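Local atomic coordinates of Alpha/beta hydrolase fold-3 domain-containing protein (Enterococcus faecalis, PDB entry 2QRU), a protein that is of unknown function but adopts the alpha/beta hydrolase fold and is probably a hydrolase. Residues F98-R103 with L111-Q116; L62-L67 with T82-L87; Y245-D250 with T255-V260. All coordinates share one frame; numbering follows the deposited sequence.

Interaction 1: residues F98-R103 with L111-Q116; sequences FGLCGR and LQLTKQ
L100 reaches from strand 98-103 to the side chains of L113 and T114 on helix 105-119, a contact within the beta-alpha-beta unit formed by that strand, the helix and strand 127-130 of the alpha/beta hydrolase fold. The nearest CA atoms, those of L100 and T114, are 8.6 Å apart, so the strand and helix meet through side chains alone and no hydrogen bond crosses between them. L100 and T114 run past each other in opposite directions, lying alongside rather than end on. With CG of the leucine anti to the carbonyl carbon (chi1 -60°) and CD1 extended beyond it (chi2 173°), that methyl is the branch that reaches the helix. The same methyl also meets L113, with L100 CD1 4.3 Å from L113 CD2, a looser apolar contact. V31 of strand 28-33 and L127 of strand 127-130 pack against L100 as well, so the leucine sits in the hydrophobic layer between sheet and helix. The T114 hydroxyl is buried in this layer, yet it is hydrogen-bonded to the carbonyl O of M110, one turn earlier in its own helix. It meets the leucine as a van der Waals neighbour, with T114 OG1 3.4 Å from L100 CD1.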
# COMPACT_ATOMS: atom_id res chain seq x y z
N PHE A 98 -12.51 7.79 -8.32
CA PHE A 98 -11.12 7.45 -8.03
C PHE A 98 -11.01 5.98 -7.70
O PHE A 98 -11.97 5.36 -7.22
CB PHE A 98 -10.59 8.27 -6.84
CG PHE A 98 -11.24 7.90 -5.51
CD1 PHE A 98 -12.48 8.43 -5.14
CD2 PHE A 98 -10.65 6.96 -4.68
CE1 PHE A 98 -13.09 8.05 -3.94
CE2 PHE A 98 -11.26 6.57 -3.48
CZ PHE A 98 -12.48 7.11 -3.13
N GLY A 99 -9.85 5.42 -7.99
CA GLY A 99 -9.49 4.08 -7.54
C GLY A 99 -8.36 4.15 -6.55
O GLY A 99 -7.76 5.23 -6.36
N LEU A 100 -8.03 3.03 -5.93
CA LEU A 100 -6.88 3.00 -5.01
C LEU A 100 -5.92 1.94 -5.53
O LEU A 100 -6.33 0.92 -6.11
CB LEU A 100 -7.28 2.65 -3.60
CG LEU A 100 -8.28 3.61 -2.93
CD1 LEU A 100 -8.73 3.02 -1.55
CD2 LEU A 100 -7.71 5.02 -2.76
N CYS A 101 -4.62 2.11 -5.24
CA CYS A 101 -3.64 1.07 -5.57
C CYS A 101 -2.64 1.00 -4.42
O CYS A 101 -2.17 2.04 -3.95
CB CYS A 101 -2.91 1.46 -6.85
SG CYS A 101 -1.56 0.30 -7.34
N GLY A 102 -2.33 -0.20 -3.98
CA GLY A 102 -1.45 -0.37 -2.79
C GLY A 102 -0.39 -1.43 -3.03
O GLY A 102 -0.69 -2.49 -3.61
N ARG A 103 0.81 -1.15 -2.55
CA ARG A 103 1.96 -2.04 -2.71
C ARG A 103 2.31 -2.59 -1.31
O ARG A 103 2.73 -1.83 -0.43
CB ARG A 103 3.11 -1.20 -3.23
CG ARG A 103 4.41 -1.96 -3.33
CD ARG A 103 5.48 -1.08 -4.01
NE ARG A 103 6.76 -1.73 -4.21
CZ ARG A 103 7.72 -1.15 -4.92
NH1 ARG A 103 7.47 0.04 -5.49
NH2 ARG A 103 8.91 -1.74 -5.11
N LEU A 111 -6.95 -1.28 1.85
CA LEU A 111 -8.15 -2.04 2.22
C LEU A 111 -8.78 -1.50 3.50
O LEU A 111 -10.01 -1.35 3.60
CB LEU A 111 -7.83 -3.53 2.31
CG LEU A 111 -7.46 -4.14 0.95
CD1 LEU A 111 -6.80 -5.53 1.15
CD2 LEU A 111 -8.68 -4.24 0.04
N GLN A 112 -7.93 -1.14 4.48
CA GLN A 112 -8.42 -0.53 5.70
C GLN A 112 -9.06 0.83 5.38
O GLN A 112 -10.14 1.12 5.86
CB GLN A 112 -7.30 -0.35 6.73
CG GLN A 112 -6.82 -1.67 7.34
CD GLN A 112 -7.82 -2.26 8.34
OE1 GLN A 112 -8.75 -1.59 8.77
NE2 GLN A 112 -7.63 -3.54 8.69
N LEU A 113 -8.42 1.62 4.53
CA LEU A 113 -8.97 2.95 4.16
C LEU A 113 -10.34 2.76 3.50
O LEU A 113 -11.31 3.47 3.81
CB LEU A 113 -7.99 3.63 3.19
CG LEU A 113 -8.46 4.97 2.60
CD1 LEU A 113 -8.77 6.00 3.70
CD2 LEU A 113 -7.38 5.49 1.68
N THR A 114 -10.42 1.77 2.61
CA THR A 114 -11.68 1.51 1.91
C THR A 114 -12.85 1.32 2.88
O THR A 114 -13.89 1.93 2.73
CB THR A 114 -11.54 0.32 0.95
OG1 THR A 114 -10.59 0.66 -0.05
CG2 THR A 114 -12.90 0.05 0.26
N LYS A 115 -12.64 0.49 3.89
CA LYS A 115 -13.67 0.28 4.91
C LYS A 115 -14.11 1.61 5.54
O LYS A 115 -15.32 1.90 5.70
CB LYS A 115 -13.14 -0.68 5.95
CG LYS A 115 -14.15 -0.93 7.10
CD LYS A 115 -13.45 -1.71 8.21
CE LYS A 115 -14.36 -1.91 9.39
NZ LYS A 115 -15.64 -2.58 9.01
N GLN A 116 -13.12 2.43 5.90
CA GLN A 116 -13.43 3.73 6.51
C GLN A 116 -14.13 4.69 5.57
O GLN A 116 -15.06 5.41 5.99
CB GLN A 116 -12.17 4.37 7.08
CG GLN A 116 -11.63 3.60 8.24
CD GLN A 116 -12.73 3.29 9.27
OE1 GLN A 116 -13.48 4.19 9.70
NE2 GLN A 116 -12.84 2.02 9.66

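Interaction 2: residues L62-L67 with T82-L87; sequences LALDYL and TETFQL
T84 of helix 74-93 meets L64, the last residue of strand 59-64, through its methyl group. Along the helix, T82 precedes it on a side of the helix that packs against L113 and Q116 of helix 105-119, while E83 directs its carboxylate to N13. At T84 the methyl CG2 lies anti to the backbone N, and it settles against the forked end of L64: T84 CG2 is 3.6 Å from L64 CD1 and 3.7 Å from L64 CD2. The two side chains pass in opposite directions, with the single methyl seated against both branches of the leucine. The other branch of the threonine is polar. Its OG1 is hydrogen-bonded to T80 O and to N13 ND2, and a water donates to it over 3.0 Å, measured from the water oxygen to T84 OG1. The same water donates to the backbone carbonyl of D65, its oxygen 2.8 Å from D65 O, and so bridges the helix to the chain just beyond the strand. F85, next in sequence, turns its ring to F98 and V31. The threonine thus divides its chemistry: the methyl completes an apolar contact between helix and sheet, while the buried hydroxyl, already bonded to T80 and N13, is joined to the carbonyl of D65 through a water rather than directly.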
# COMPACT_ATOMS: atom_id res chain seq x y z
N LEU A 62 -2.09 9.96 -7.69
CA LEU A 62 -1.83 10.73 -6.47
C LEU A 62 -1.06 9.80 -5.52
O LEU A 62 -1.67 8.95 -4.88
CB LEU A 62 -3.15 11.20 -5.84
CG LEU A 62 -4.07 11.97 -6.80
CD1 LEU A 62 -5.42 12.23 -6.19
CD2 LEU A 62 -3.41 13.28 -7.27
N ALA A 63 0.26 9.94 -5.48
CA ALA A 63 1.10 9.07 -4.67
C ALA A 63 1.24 9.71 -3.29
O ALA A 63 1.78 10.81 -3.18
CB ALA A 63 2.47 8.88 -5.33
N LEU A 64 0.74 9.04 -2.25
CA LEU A 64 0.43 9.74 -0.99
C LEU A 64 1.33 9.33 0.19
O LEU A 64 1.65 8.14 0.36
CB LEU A 64 -1.06 9.48 -0.64
CG LEU A 64 -1.73 10.27 0.47
CD1 LEU A 64 -1.67 11.79 0.20
CD2 LEU A 64 -3.20 9.81 0.72
N ASP A 65 1.72 10.31 1.01
CA ASP A 65 2.45 10.00 2.25
C ASP A 65 1.53 9.34 3.27
O ASP A 65 0.35 9.69 3.37
CB ASP A 65 2.94 11.28 2.93
CG ASP A 65 4.11 11.96 2.24
OD1 ASP A 65 4.78 11.40 1.35
OD2 ASP A 65 4.38 13.12 2.63
N TYR A 66 2.11 8.47 4.10
CA TYR A 66 1.46 8.07 5.34
C TYR A 66 2.48 7.95 6.48
O TYR A 66 3.69 7.81 6.24
CB TYR A 66 0.63 6.80 5.10
CG TYR A 66 1.41 5.60 4.58
CD1 TYR A 66 2.19 4.81 5.46
CD2 TYR A 66 1.37 5.24 3.21
CE1 TYR A 66 2.88 3.70 5.02
CE2 TYR A 66 2.05 4.10 2.76
CZ TYR A 66 2.79 3.33 3.66
OH TYR A 66 3.44 2.19 3.21
N LEU A 67 2.00 8.07 7.71
CA LEU A 67 2.90 8.01 8.87
C LEU A 67 3.52 6.62 9.03
O LEU A 67 2.90 5.60 8.64
CB LEU A 67 2.14 8.44 10.14
CG LEU A 67 1.76 9.92 10.15
CD1 LEU A 67 0.86 10.19 11.34
CD2 LEU A 67 3.00 10.86 10.19
N THR A 82 -7.11 8.25 6.84
CA THR A 82 -8.48 8.66 6.54
C THR A 82 -8.54 10.19 6.47
O THR A 82 -9.01 10.74 5.48
CB THR A 82 -9.45 8.14 7.58
OG1 THR A 82 -9.36 6.71 7.66
CG2 THR A 82 -10.88 8.53 7.21
N GLU A 83 -7.98 10.84 7.48
CA GLU A 83 -7.89 12.31 7.49
C GLU A 83 -7.26 12.83 6.20
O GLU A 83 -7.76 13.79 5.57
CB GLU A 83 -7.05 12.82 8.68
CG GLU A 83 -6.96 14.36 8.69
CD GLU A 83 -6.00 14.95 9.73
OE1 GLU A 83 -4.99 14.28 10.07
OE2 GLU A 83 -6.26 16.11 10.18
N THR A 84 -6.12 12.23 5.85
CA THR A 84 -5.34 12.64 4.69
C THR A 84 -6.15 12.47 3.41
O THR A 84 -6.16 13.37 2.53
CB THR A 84 -4.02 11.85 4.59
OG1 THR A 84 -3.29 12.03 5.82
CG2 THR A 84 -3.17 12.38 3.44
N PHE A 85 -6.86 11.34 3.31
CA PHE A 85 -7.68 11.14 2.12
C PHE A 85 -8.77 12.19 2.02
O PHE A 85 -9.02 12.73 0.94
CB PHE A 85 -8.32 9.75 2.06
CG PHE A 85 -9.05 9.53 0.78
CD1 PHE A 85 -8.38 9.01 -0.33
CD2 PHE A 85 -10.38 9.95 0.63
CE1 PHE A 85 -9.04 8.86 -1.56
CE2 PHE A 85 -11.04 9.80 -0.62
CZ PHE A 85 -10.38 9.27 -1.68
N GLN A 86 -9.42 12.48 3.15
CA GLN A 86 -10.47 13.49 3.16
C GLN A 86 -9.95 14.86 2.67
O GLN A 86 -10.61 15.50 1.86
CB GLN A 86 -11.11 13.59 4.54
CG GLN A 86 -11.94 12.38 4.90
CD GLN A 86 -12.65 12.61 6.22
OE1 GLN A 86 -12.08 12.38 7.30
NE2 GLN A 86 -13.87 13.14 6.15
N LEU A 87 -8.77 15.27 3.13
CA LEU A 87 -8.13 16.52 2.65
C LEU A 87 -7.79 16.43 1.16
O LEU A 87 -8.00 17.39 0.40
CB LEU A 87 -6.87 16.83 3.45
CG LEU A 87 -7.07 17.12 4.94
CD1 LEU A 87 -5.74 17.10 5.69
CD2 LEU A 87 -7.85 18.43 5.19
O HOH W 1 -1.57 9.61 5.42

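Interaction 3: residues Y245-D250 with T255-V260; sequences YYLEHD and TKDPSV. With EDO (1,2-ethanediol), chain C; PO4 (phosphate ion), chain B.
A molecule of 1,2-ethanediol, probably from the crystallisation liquor, sits against both sides of this contact, near L247 CD2 and bonded to D257. Segment 245-250 lies in the loop after strand 240-244 of the alpha/beta hydrolase fold, and segment 255-260 runs from the end of that loop into helix 258-272. With CG anti to its carbonyl carbon (chi1 -68°), L247 brings its CD1 methyl 3.8 Å from V260 CG2, the two side chains meeting at a slant. D257 comes to the leucine from the opposite direction and, as N-cap, its OD2 accepts from S259 N over 3.0 Å, the donor 39° out of the carboxylate plane. Both carboxylate oxygens hold the diol, which donates through O1 to D257 OD1 and through O2 to D257 OD2.

On the same loop, H249 belongs to a probable Ser-His-Asp triad with S104 and D221, its ND1 bonded to D221 OD2 and its NE2 to S104 OG. E248 OE2 accepts from D250 N over 2.7 Å, met from above the carboxylate plane, bridging H249's sequence neighbours. A phosphate, likewise probably from the liquor and bonded by G36 N, G37 N and A105 N, lies at the imidazole edge, where H249 NE2 donates to phosphate O1 over 3.0 Å.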
# COMPACT_ATOMS: atom_id res chain seq x y z
N TYR A 245 4.73 -16.47 -10.54
CA TYR A 245 5.37 -17.63 -9.98
C TYR A 245 6.87 -17.38 -9.81
O TYR A 245 7.48 -16.65 -10.60
CB TYR A 245 5.03 -18.90 -10.82
CG TYR A 245 3.54 -19.26 -10.71
CD1 TYR A 245 3.06 -19.92 -9.58
CD2 TYR A 245 2.63 -18.90 -11.69
CE1 TYR A 245 1.69 -20.23 -9.44
CE2 TYR A 245 1.26 -19.21 -11.56
CZ TYR A 245 0.81 -19.87 -10.43
OH TYR A 245 -0.54 -20.17 -10.28
N TYR A 246 7.43 -17.91 -8.74
CA TYR A 246 8.89 -18.00 -8.60
C TYR A 246 9.62 -16.66 -8.39
O TYR A 246 10.84 -16.61 -8.47
CB TYR A 246 9.48 -18.83 -9.77
CG TYR A 246 9.03 -20.28 -9.71
CD1 TYR A 246 9.30 -21.06 -8.57
CD2 TYR A 246 8.29 -20.86 -10.74
CE1 TYR A 246 8.89 -22.39 -8.47
CE2 TYR A 246 7.85 -22.20 -10.66
CZ TYR A 246 8.15 -22.96 -9.51
OH TYR A 246 7.75 -24.27 -9.39
N LEU A 247 8.87 -15.59 -8.07
CA LEU A 247 9.47 -14.28 -7.80
C LEU A 247 9.43 -13.93 -6.33
O LEU A 247 8.56 -14.41 -5.60
CB LEU A 247 8.75 -13.17 -8.58
CG LEU A 247 8.90 -13.18 -10.09
CD1 LEU A 247 8.16 -12.02 -10.71
CD2 LEU A 247 10.39 -13.18 -10.49
N GLU A 248 10.36 -13.05 -5.93
CA GLU A 248 10.39 -12.50 -4.58
C GLU A 248 9.17 -11.62 -4.34
O GLU A 248 8.58 -11.08 -5.29
CB GLU A 248 11.65 -11.66 -4.37
CG GLU A 248 11.84 -11.05 -2.96
CD GLU A 248 11.71 -9.50 -2.92
OE1 GLU A 248 12.51 -8.82 -3.61
OE2 GLU A 248 10.87 -8.97 -2.15
N HIS A 249 8.79 -11.50 -3.07
CA HIS A 249 7.71 -10.63 -2.61
C HIS A 249 7.50 -9.35 -3.44
O HIS A 249 6.42 -9.14 -4.04
CB HIS A 249 7.97 -10.27 -1.13
CG HIS A 249 7.02 -9.26 -0.56
ND1 HIS A 249 5.67 -9.49 -0.45
CD2 HIS A 249 7.24 -8.03 -0.04
CE1 HIS A 249 5.09 -8.44 0.11
NE2 HIS A 249 6.02 -7.54 0.36
N ASP A 250 8.51 -8.48 -3.46
CA ASP A 250 8.27 -7.11 -3.92
C ASP A 250 8.54 -6.98 -5.40
O ASP A 250 9.44 -6.24 -5.81
CB ASP A 250 9.13 -6.10 -3.13
CG ASP A 250 8.70 -4.65 -3.35
OD1 ASP A 250 7.53 -4.36 -3.73
OD2 ASP A 250 9.54 -3.77 -3.14
N THR A 255 10.27 -4.52 -12.83
CA THR A 255 9.24 -4.29 -13.85
C THR A 255 9.62 -4.79 -15.24
O THR A 255 8.78 -4.88 -16.13
CB THR A 255 8.86 -2.81 -13.95
OG1 THR A 255 10.04 -2.05 -14.30
CG2 THR A 255 8.27 -2.32 -12.65
N LYS A 256 10.91 -5.09 -15.43
CA LYS A 256 11.42 -5.57 -16.70
C LYS A 256 11.43 -7.10 -16.81
O LYS A 256 11.79 -7.64 -17.87
CB LYS A 256 12.83 -5.01 -16.95
CG LYS A 256 12.90 -3.84 -17.91
CD LYS A 256 11.89 -2.74 -17.62
CE LYS A 256 11.71 -1.87 -18.87
NZ LYS A 256 10.39 -1.13 -18.84
N ASP A 257 11.08 -7.78 -15.72
CA ASP A 257 10.97 -9.23 -15.73
C ASP A 257 9.79 -9.66 -16.60
O ASP A 257 8.72 -9.05 -16.52
CB ASP A 257 10.85 -9.81 -14.31
CG ASP A 257 10.89 -11.34 -14.31
OD1 ASP A 257 12.02 -11.90 -14.27
OD2 ASP A 257 9.81 -11.95 -14.44
N PRO A 258 9.97 -10.68 -17.46
CA PRO A 258 8.91 -11.08 -18.40
C PRO A 258 7.57 -11.39 -17.71
O PRO A 258 6.53 -11.09 -18.28
CB PRO A 258 9.48 -12.33 -19.09
CG PRO A 258 10.92 -12.18 -18.96
CD PRO A 258 11.19 -11.48 -17.66
N SER A 259 7.62 -12.00 -16.53
CA SER A 259 6.41 -12.32 -15.77
C SER A 259 5.70 -11.06 -15.35
O SER A 259 4.47 -11.01 -15.39
CB SER A 259 6.75 -13.17 -14.54
OG SER A 259 7.23 -14.42 -14.97
N VAL A 260 6.48 -10.04 -14.96
CA VAL A 260 5.88 -8.77 -14.49
C VAL A 260 5.33 -8.00 -15.70
O VAL A 260 4.27 -7.34 -15.60
CB VAL A 260 6.87 -7.90 -13.68
CG1 VAL A 260 6.18 -6.65 -13.16
CG2 VAL A 260 7.49 -8.70 -12.50
C1 EDO C . 12.21 -15.66 -14.49
O1 EDO C . 12.86 -14.66 -13.68
C2 EDO C . 10.93 -15.10 -15.11
O2 EDO C . 9.95 -14.88 -14.08
P PO4 B . 6.76 -4.29 2.25
O1 PO4 B . 6.30 -5.69 2.66
O2 PO4 B . 8.06 -4.00 2.98
O3 PO4 B . 7.10 -4.24 0.76
O4 PO4 B . 5.64 -3.31 2.58
O HOH W 2 4.69 -15.80 -13.37

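In the fold
The contacts come in series along the chain: interaction 2, then interaction 1, then interaction 3. Interactions 1 and 2, with centres about 11 Å apart, hang helices 105-119 and 74-93 on the same mixed sheet and touch each other, for instance where L113 packs on F85. Interaction 3 follows edge strand 240-244 in the chain, joining the loop after it to helix 258-272, its centre about 23 Å from that of interaction 1 and about 28 Å from that of interaction 2. A salt bridge between R103 NE and D250 OD1 nevertheless ties it to interaction 1. R103 sits within the probable nucleophile elbow, between G102 and S104, so this bridge ties the elbow itself to the loop carrying H249.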